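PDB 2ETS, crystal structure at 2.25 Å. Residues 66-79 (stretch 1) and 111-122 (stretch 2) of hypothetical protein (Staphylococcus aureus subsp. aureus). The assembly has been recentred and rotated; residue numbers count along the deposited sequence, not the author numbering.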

ATOM      1  N   GLU A  66       6.689 -16.375   1.708  1.00 58.39           N
ATOM      2  CA  GLU A  66       6.373 -17.753   2.130  1.00 58.64           C
ATOM      3  C   GLU A  66       5.592 -17.811   3.452  1.00 56.68           C
ATOM      4  O   GLU A  66       4.673 -18.618   3.592  1.00 58.41           O
ATOM      5  CB  GLU A  66       7.660 -18.600   2.248  1.00 60.01           C
ATOM      6  CG  GLU A  66       8.432 -18.808   0.941  1.00 64.07           C
ATOM      7  N   PHE A  67       5.941 -16.951   4.406  1.00 54.83           N
ATOM      8  CA  PHE A  67       5.185 -16.853   5.662  1.00 55.59           C
ATOM      9  C   PHE A  67       3.809 -16.248   5.423  1.00 56.26           C
ATOM     10  O   PHE A  67       2.784 -16.873   5.726  1.00 55.67           O
ATOM     11  CB  PHE A  67       5.905 -15.993   6.703  1.00 57.23           C
ATOM     12  CG  PHE A  67       5.253 -16.033   8.072  1.00 58.27           C
ATOM     13  CD1 PHE A  67       4.150 -15.234   8.370  1.00 60.42           C
ATOM     14  CD2 PHE A  67       5.724 -16.897   9.051  1.00 62.56           C
ATOM     15  CE1 PHE A  67       3.542 -15.287   9.622  1.00 53.42           C
ATOM     16  CE2 PHE A  67       5.119 -16.949  10.305  1.00 65.17           C
ATOM     17  CZ  PHE A  67       4.021 -16.134  10.583  1.00 60.65           C
ATOM     18  N   ILE A  68       3.812 -15.031   4.874  1.00 54.07           N
ATOM     19  CA  ILE A  68       2.606 -14.245   4.697  1.00 54.01           C
ATOM     20  C   ILE A  68       1.496 -14.992   3.933  1.00 52.43           C
ATOM     21  O   ILE A  68       0.344 -14.894   4.309  1.00 50.97           O
ATOM     22  CB  ILE A  68       2.932 -12.893   4.017  1.00 54.74           C
ATOM     23  CG1 ILE A  68       3.603 -11.961   5.038  1.00 58.35           C
ATOM     24  CG2 ILE A  68       1.667 -12.241   3.459  1.00 47.27           C
ATOM     25  CD1 ILE A  68       4.443 -10.885   4.424  1.00 61.12           C
ATOM     26  N   ILE A  69       1.842 -15.754   2.896  1.00 51.70           N
ATOM     27  CA  ILE A  69       0.811 -16.443   2.080  1.00 52.76           C
ATOM     28  C   ILE A  69       0.058 -17.540   2.844  1.00 52.09           C
ATOM     29  O   ILE A  69      -1.023 -17.986   2.426  1.00 54.63           O
ATOM     30  CB  ILE A  69       1.378 -17.018   0.738  1.00 51.24           C
ATOM     31  CG1 ILE A  69       2.456 -18.078   0.973  1.00 49.22           C
ATOM     32  CG2 ILE A  69       1.950 -15.921  -0.116  1.00 49.76           C
ATOM     33  CD1 ILE A  69       2.590 -19.046  -0.201  1.00 49.62           C
ATOM     34  N   GLU A  70       0.626 -17.944   3.969  1.00 52.04           N
ATOM     35  CA  GLU A  70       0.066 -18.986   4.809  1.00 52.26           C
ATOM     36  C   GLU A  70      -0.785 -18.443   5.954  1.00 50.56           C
ATOM     37  O   GLU A  70      -1.415 -19.222   6.647  1.00 50.86           O
ATOM     38  CB  GLU A  70       1.191 -19.866   5.387  1.00 53.73           C
ATOM     39  CG  GLU A  70       1.993 -20.681   4.342  1.00 63.34           C
ATOM     40  CD  GLU A  70       1.130 -21.673   3.562  1.00 73.60           C
ATOM     41  OE1 GLU A  70       0.315 -22.379   4.197  1.00 78.81           O
ATOM     42  OE2 GLU A  70       1.264 -21.743   2.315  1.00 77.69           O
ATOM     43  N   VAL A  71      -0.822 -17.132   6.183  1.00 50.35           N
ATOM     44  CA  VAL A  71      -1.700 -16.625   7.246  1.00 49.94           C
ATOM     45  C   VAL A  71      -3.176 -16.758   6.802  1.00 47.88           C
ATOM     46  O   VAL A  71      -3.452 -16.832   5.603  1.00 46.65           O
ATOM     47  CB  VAL A  71      -1.348 -15.179   7.720  1.00 51.33           C
ATOM     48  CG1 VAL A  71       0.134 -15.067   8.128  1.00 50.81           C
ATOM     49  CG2 VAL A  71      -1.678 -14.151   6.681  1.00 52.66           C
ATOM     50  N   PRO A  72      -4.111 -16.877   7.776  1.00 46.28           N
ATOM     51  CA  PRO A  72      -5.513 -16.904   7.404  1.00 45.52           C
ATOM     52  C   PRO A  72      -5.889 -15.756   6.474  1.00 45.36           C
ATOM     53  O   PRO A  72      -5.343 -14.663   6.599  1.00 42.35           O
ATOM     54  CB  PRO A  72      -6.249 -16.798   8.734  1.00 44.98           C
ATOM     55  CG  PRO A  72      -5.277 -17.478   9.746  1.00 44.11           C
ATOM     56  CD  PRO A  72      -3.918 -17.023   9.241  1.00 46.75           C
ATOM     57  N   TYR A  73      -6.783 -16.043   5.520  1.00 46.55           N
ATOM     58  CA  TYR A  73      -7.261 -15.053   4.517  1.00 48.01           C
ATOM     59  C   TYR A  73      -6.262 -14.747   3.405  1.00 49.67           C
ATOM     60  O   TYR A  73      -6.543 -13.911   2.561  1.00 51.06           O
ATOM     61  CB  TYR A  73      -7.681 -13.717   5.172  1.00 49.49           C
ATOM     62  CG  TYR A  73      -8.900 -13.794   6.064  1.00 47.27           C
ATOM     63  CD1 TYR A  73     -10.175 -13.902   5.509  1.00 50.06           C
ATOM     64  CD2 TYR A  73      -8.790 -13.749   7.436  1.00 43.94           C
ATOM     65  CE1 TYR A  73     -11.299 -13.983   6.321  1.00 44.62           C
ATOM     66  CE2 TYR A  73      -9.914 -13.826   8.246  1.00 43.94           C
ATOM     67  CZ  TYR A  73     -11.158 -13.937   7.663  1.00 47.48           C
ATOM     68  OH  TYR A  73     -12.286 -14.024   8.425  1.00 59.31           O
HETATM   69  N   MSE A  74      -5.093 -15.387   3.399  1.00 49.52           N
HETATM   70  CA  MSE A  74      -4.067 -15.066   2.412  1.00 48.66           C
HETATM   71  C   MSE A  74      -3.747 -16.271   1.560  1.00 50.61           C
HETATM   72  O   MSE A  74      -3.945 -17.387   1.967  1.00 52.61           O
HETATM   73  CB  MSE A  74      -2.795 -14.562   3.091  1.00 49.78           C
HETATM   74  CG  MSE A  74      -2.732 -13.067   3.261  1.00 53.75           C
HETATM   75 SE   MSE A  74      -2.638 -12.099   1.570  0.70 65.32          SE
HETATM   76  CE  MSE A  74      -4.125 -10.984   1.859  1.00 54.52           C
ATOM     77  N   ASN A  75      -3.277 -16.018   0.350  1.00 51.44           N
ATOM     78  CA  ASN A  75      -2.760 -17.049  -0.529  1.00 48.35           C
ATOM     79  C   ASN A  75      -1.831 -16.346  -1.514  1.00 47.45           C
ATOM     80  O   ASN A  75      -1.697 -15.140  -1.442  1.00 47.39           O
ATOM     81  CB  ASN A  75      -3.891 -17.816  -1.224  1.00 46.26           C
ATOM     82  CG  ASN A  75      -4.716 -16.959  -2.153  1.00 48.38           C
ATOM     83  OD1 ASN A  75      -4.187 -16.149  -2.909  1.00 53.30           O
ATOM     84  ND2 ASN A  75      -6.028 -17.158  -2.126  1.00 40.77           N
ATOM     85  N   SER A  76      -1.199 -17.093  -2.415  1.00 47.50           N
ATOM     86  CA  SER A  76      -0.169 -16.545  -3.317  1.00 48.03           C
ATOM     87  C   SER A  76      -0.729 -15.462  -4.248  1.00 47.95           C
ATOM     88  O   SER A  76      -0.138 -14.378  -4.367  1.00 46.49           O
ATOM     89  CB  SER A  76       0.462 -17.686  -4.151  1.00 49.67           C
ATOM     90  OG  SER A  76       1.366 -17.151  -5.104  1.00 49.25           O
ATOM     91  N   ARG A  77      -1.874 -15.758  -4.881  1.00 46.69           N
ATOM     92  CA  ARG A  77      -2.561 -14.796  -5.749  1.00 48.71           C
ATOM     93  C   ARG A  77      -2.940 -13.495  -5.012  1.00 49.02           C
ATOM     94  O   ARG A  77      -2.617 -12.411  -5.472  1.00 48.08           O
ATOM     95  CB  ARG A  77      -3.813 -15.399  -6.356  1.00 47.79           C
ATOM     96  CG  ARG A  77      -4.313 -14.596  -7.577  1.00 51.92           C
ATOM     97  CD  ARG A  77      -5.490 -15.272  -8.259  1.00 53.66           C
ATOM     98  NE  ARG A  77      -6.615 -15.100  -7.383  1.00 56.60           N
ATOM     99  CZ  ARG A  77      -7.490 -14.101  -7.429  1.00 57.11           C
ATOM    100  NH1 ARG A  77      -7.481 -13.171  -8.383  1.00 59.43           N
ATOM    101  NH2 ARG A  77      -8.422 -14.061  -6.503  1.00 49.39           N
ATOM    102  N   LYS A  78      -3.606 -13.623  -3.866  1.00 50.49           N
ATOM    103  CA  LYS A  78      -4.029 -12.482  -3.056  1.00 51.53           C
ATOM    104  C   LYS A  78      -2.829 -11.637  -2.617  1.00 52.43           C
ATOM    105  O   LYS A  78      -2.906 -10.427  -2.578  1.00 53.51           O
ATOM    106  CB  LYS A  78      -4.811 -12.956  -1.816  1.00 53.28           C
ATOM    107  CG  LYS A  78      -6.278 -13.414  -2.068  1.00 64.63           C
ATOM    108  CD  LYS A  78      -7.295 -12.250  -2.130  1.00 82.43           C
ATOM    109  CE  LYS A  78      -7.461 -11.556  -0.723  1.00 84.71           C
ATOM    110  NZ  LYS A  78      -8.107 -10.198  -0.809  1.00 79.16           N
ATOM    111  N   PHE A  79      -1.706 -12.276  -2.309  1.00 50.73           N
ATOM    112  CA  PHE A  79      -0.500 -11.547  -1.961  1.00 49.80           C
ATOM    113  C   PHE A  79       0.018 -10.708  -3.144  1.00 50.04           C
ATOM    114  O   PHE A  79       0.425  -9.553  -2.964  1.00 50.42           O
ATOM    115  CB  PHE A  79       0.562 -12.518  -1.457  1.00 50.18           C
ATOM    116  CG  PHE A  79       1.853 -11.871  -1.025  1.00 50.03           C
ATOM    117  CD1 PHE A  79       1.992 -11.352   0.264  1.00 51.81           C
ATOM    118  CD2 PHE A  79       2.959 -11.858  -1.875  1.00 52.74           C
ATOM    119  CE1 PHE A  79       3.212 -10.796   0.693  1.00 54.82           C
ATOM    120  CE2 PHE A  79       4.189 -11.287  -1.459  1.00 55.03           C
ATOM    121  CZ  PHE A  79       4.311 -10.760  -0.166  1.00 54.80           C
ATOM    122  N   GLN A 111      -6.513  -1.919   2.922  1.00 47.52           N
ATOM    123  CA  GLN A 111      -6.513  -1.815   4.400  1.00 49.79           C
ATOM    124  C   GLN A 111      -7.111  -3.097   4.948  1.00 49.11           C
ATOM    125  O   GLN A 111      -6.620  -3.626   5.958  1.00 47.49           O
ATOM    126  CB  GLN A 111      -7.259  -0.560   4.931  1.00 46.47           C
ATOM    127  CG  GLN A 111      -6.690   0.756   4.350  1.00 51.65           C
ATOM    128  CD  GLN A 111      -7.439   2.054   4.740  1.00 56.77           C
ATOM    129  OE1 GLN A 111      -8.678   2.177   4.569  1.00 60.94           O
ATOM    130  NE2 GLN A 111      -6.668   3.048   5.252  1.00 58.91           N
ATOM    131  N   TYR A 112      -8.121  -3.646   4.255  1.00 48.16           N
ATOM    132  CA  TYR A 112      -8.722  -4.882   4.733  1.00 51.36           C
ATOM    133  C   TYR A 112      -7.696  -6.049   4.759  1.00 50.28           C
ATOM    134  O   TYR A 112      -7.496  -6.711   5.778  1.00 50.48           O
ATOM    135  CB  TYR A 112      -9.996  -5.224   3.944  1.00 54.73           C
ATOM    136  CG  TYR A 112     -10.526  -6.569   4.288  1.00 54.33           C
ATOM    137  CD1 TYR A 112     -10.036  -7.708   3.650  1.00 60.17           C
ATOM    138  CD2 TYR A 112     -11.493  -6.723   5.275  1.00 58.04           C
ATOM    139  CE1 TYR A 112     -10.499  -8.972   3.992  1.00 63.10           C
ATOM    140  CE2 TYR A 112     -11.969  -7.995   5.617  1.00 48.56           C
ATOM    141  CZ  TYR A 112     -11.460  -9.102   4.980  1.00 51.74           C
ATOM    142  OH  TYR A 112     -11.897 -10.360   5.324  1.00 57.76           O
ATOM    143  N   ASP A 113      -7.016  -6.264   3.653  1.00 49.51           N
ATOM    144  CA  ASP A 113      -5.961  -7.269   3.600  1.00 51.19           C
ATOM    145  C   ASP A 113      -4.842  -7.061   4.619  1.00 52.89           C
ATOM    146  O   ASP A 113      -4.355  -8.002   5.253  1.00 52.56           O
ATOM    147  CB  ASP A 113      -5.349  -7.250   2.220  1.00 53.75           C
ATOM    148  CG  ASP A 113      -6.262  -7.874   1.163  1.00 57.49           C
ATOM    149  OD1 ASP A 113      -7.236  -8.587   1.531  1.00 54.94           O
ATOM    150  OD2 ASP A 113      -5.972  -7.654  -0.035  1.00 58.13           O
ATOM    151  N   LEU A 114      -4.389  -5.821   4.719  1.00 52.58           N
ATOM    152  CA  LEU A 114      -3.319  -5.468   5.647  1.00 51.04           C
ATOM    153  C   LEU A 114      -3.672  -5.798   7.094  1.00 49.45           C
ATOM    154  O   LEU A 114      -2.828  -6.280   7.850  1.00 45.93           O
ATOM    155  CB  LEU A 114      -2.985  -3.981   5.510  1.00 50.53           C
ATOM    156  CG  LEU A 114      -2.209  -3.616   4.236  1.00 52.66           C
ATOM    157  CD1 LEU A 114      -2.002  -2.129   4.195  1.00 55.20           C
ATOM    158  CD2 LEU A 114      -0.849  -4.321   4.159  1.00 54.27           C
ATOM    159  N   GLN A 115      -4.921  -5.549   7.476  1.00 49.28           N
ATOM    160  CA  GLN A 115      -5.359  -5.892   8.822  1.00 49.57           C
ATOM    161  C   GLN A 115      -5.321  -7.391   9.077  1.00 49.59           C
ATOM    162  O   GLN A 115      -4.964  -7.816  10.180  1.00 52.14           O
ATOM    163  CB  GLN A 115      -6.776  -5.384   9.090  1.00 50.80           C
ATOM    164  CG  GLN A 115      -6.869  -3.934   9.388  1.00 51.17           C
ATOM    165  CD  GLN A 115      -6.090  -3.543  10.660  1.00 59.84           C
ATOM    166  OE1 GLN A 115      -5.417  -2.511  10.673  1.00 49.37           O
ATOM    167  NE2 GLN A 115      -6.144  -4.390  11.702  1.00 49.93           N
ATOM    168  N   ASN A 116      -5.724  -8.185   8.083  1.00 46.14           N
ATOM    169  CA  ASN A 116      -5.749  -9.625   8.221  1.00 46.63           C
ATOM    170  C   ASN A 116      -4.339 -10.162   8.370  1.00 47.22           C
ATOM    171  O   ASN A 116      -4.092 -11.150   9.084  1.00 45.18           O
ATOM    172  CB  ASN A 116      -6.420 -10.283   7.005  1.00 50.86           C
ATOM    173  CG  ASN A 116      -7.938 -10.157   7.024  1.00 51.89           C
ATOM    174  OD1 ASN A 116      -8.554  -9.985   8.077  1.00 49.75           O
ATOM    175  ND2 ASN A 116      -8.541 -10.255   5.861  1.00 43.27           N
ATOM    176  N   ILE A 117      -3.421  -9.522   7.664  1.00 47.62           N
ATOM    177  CA  ILE A 117      -2.039  -9.929   7.691  1.00 51.13           C
ATOM    178  C   ILE A 117      -1.509  -9.577   9.056  1.00 50.41           C
ATOM    179  O   ILE A 117      -0.930 -10.431   9.729  1.00 50.33           O
ATOM    180  CB  ILE A 117      -1.209  -9.248   6.575  1.00 50.67           C
ATOM    181  CG1 ILE A 117      -1.608  -9.827   5.222  1.00 54.02           C
ATOM    182  CG2 ILE A 117       0.275  -9.445   6.808  1.00 51.11           C
ATOM    183  CD1 ILE A 117      -0.976  -9.111   4.020  1.00 55.67           C
ATOM    184  N   LEU A 118      -1.747  -8.332   9.470  1.00 51.35           N
ATOM    185  CA  LEU A 118      -1.310  -7.869  10.790  1.00 53.11           C
ATOM    186  C   LEU A 118      -1.807  -8.829  11.845  1.00 52.19           C
ATOM    187  O   LEU A 118      -1.018  -9.270  12.639  1.00 55.16           O
ATOM    188  CB  LEU A 118      -1.778  -6.436  11.092  1.00 53.19           C
ATOM    189  CG  LEU A 118      -1.217  -5.785  12.370  1.00 54.29           C
ATOM    190  CD1 LEU A 118       0.256  -5.374  12.201  1.00 50.95           C
ATOM    191  CD2 LEU A 118      -2.056  -4.577  12.808  1.00 54.37           C
ATOM    192  N   ASP A 119      -3.093  -9.188  11.835  1.00 54.23           N
ATOM    193  CA  ASP A 119      -3.602 -10.214  12.781  1.00 54.08           C
ATOM    194  C   ASP A 119      -2.818 -11.515  12.675  1.00 53.83           C
ATOM    195  O   ASP A 119      -2.453 -12.090  13.678  1.00 54.24           O
ATOM    196  CB  ASP A 119      -5.078 -10.583  12.560  1.00 52.87           C
ATOM    197  CG  ASP A 119      -6.011  -9.406  12.643  1.00 55.42           C
ATOM    198  OD1 ASP A 119      -5.545  -8.285  12.951  1.00 54.55           O
ATOM    199  OD2 ASP A 119      -7.221  -9.612  12.366  1.00 61.38           O
ATOM    200  N   GLY A 120      -2.595 -11.983  11.448  1.00 54.68           N
ATOM    201  CA  GLY A 120      -1.900 -13.242  11.209  1.00 55.32           C
ATOM    202  C   GLY A 120      -0.444 -13.294  11.670  1.00 56.98           C
ATOM    203  O   GLY A 120       0.057 -14.358  11.979  1.00 53.65           O
ATOM    204  N   VAL A 121       0.242 -12.156  11.683  1.00 60.66           N
ATOM    205  CA  VAL A 121       1.673 -12.104  11.998  1.00 62.94           C
ATOM    206  C   VAL A 121       1.833 -11.494  13.374  1.00 66.28           C
ATOM    207  O   VAL A 121       2.512 -10.494  13.547  1.00 68.46           O
ATOM    208  CB  VAL A 121       2.488 -11.292  10.934  1.00 61.93           C
ATOM    209  CG1 VAL A 121       2.242 -11.834   9.515  1.00 61.25           C
ATOM    210  CG2 VAL A 121       2.174  -9.799  10.979  1.00 62.22           C
ATOM    211  N   THR A 122       1.214 -12.117  14.365  1.00 70.51           N
ATOM    212  CA  THR A 122       0.996 -11.457  15.647  1.00 72.95           C
ATOM    213  C   THR A 122       0.611 -12.486  16.716  1.00 74.98           C
ATOM    214  O   THR A 122       0.179 -13.598  16.382  1.00 78.31           O
ATOM    215  CB  THR A 122      -0.083 -10.343  15.445  1.00 73.10           C
ATOM    216  OG1 THR A 122       0.567  -9.074  15.342  1.00 71.98           O
ATOM    217  CG2 THR A 122      -1.107 -10.285  16.559  1.00 74.75           C
TER
HETATM  218  O   HOH W   1      -4.444 -13.685   8.984  1.00 51.25           O
HETATM  219  O   HOH W   2      -7.318 -10.601   3.361  1.00 58.30           O
HETATM  220  O   HOH W   3      -5.475  -9.117  -2.206  1.00 45.51           O

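This is a loop laid against a helix: a turn-rich loop and the helical residues that flank it pack apolar side chains near the C-terminal end of the stretch 2 helix, with a salt bridge and bridging waters further back along it.

The loop owes its shape to two consecutive beta turns. A type I turn runs from Ile 68 to Val 71 and a type II turn from Val 71 to Met 74, each closed by a backbone hydrogen bond, Val 71 N to Ile 68 O (3.1 Å) and Met 74 N to Val 71 O (3.1 Å). Asn 75 then caps the next helix, its OD1 accepting from Lys 78 N at 2.8 Å in a nearly straight bond. Asn 75 thus sits at the N-cap of the helix that carries Lys 78.

The nearest CA atoms lie where the turns meet: Val 71 CA and Gly 120 CA are 5.2 Å apart. Glycine suits this spot, since an ideal CB on Gly 120 would sit 2.6 Å from Val 71 CB, a clash. Without one, Val 71 reaches the helix backbone, with CG1 3.9 Å from Gly 120 O and 4.1 Å from Val 121 CG1. Phe 67 extends this patch, its CE1 3.7 Å from Val 121 CG1, while Gly 120 O lies at the edge of its ring.

One turn back along the helix, the Ile 117 side chain packs against two apolar side chains. Its CD1 lies 4.1 Å from Ile 68 CG2, and its CG1 4.0 Å from CG of Met 74, a selenomethionine. These contacts carry no directional bond; they work by close fit and by burying hydrocarbon. Met 74 CE reaches to 3.8 Å from Asp 113 CG.

Polar chemistry takes over at Asp 113. Lys 78 NZ donates to Asp 113 OD1 at 3.0 Å, a salt bridge, and weakly to OD2 at 3.4 Å. Asp 113 is buried, so the lysine offsets a charge that would be costly alone. Water 3 reinforces the pair, donating to Asp 113 OD2 (2.7 Å) and Lys 78 O (2.9 Å) and accepting from Lys 78 NZ (3.2 Å).

Two more waters fill the polar gaps. Water 1 joins Pro 72 O (2.7 Å) to Asn 116 O (2.6 Å), two acceptors that could not bond directly. Water 2 accepts from Asn 116 ND2 (2.8 Å) and donates to Asp 113 OD1 (2.7 Å), and its link to stretch 1 is a weak one, to Tyr 73 O at 3.5 Å. The Tyr 73 ring also meets Asn 116, with Tyr 73 CG 3.6 Å from Asn 116 ND2.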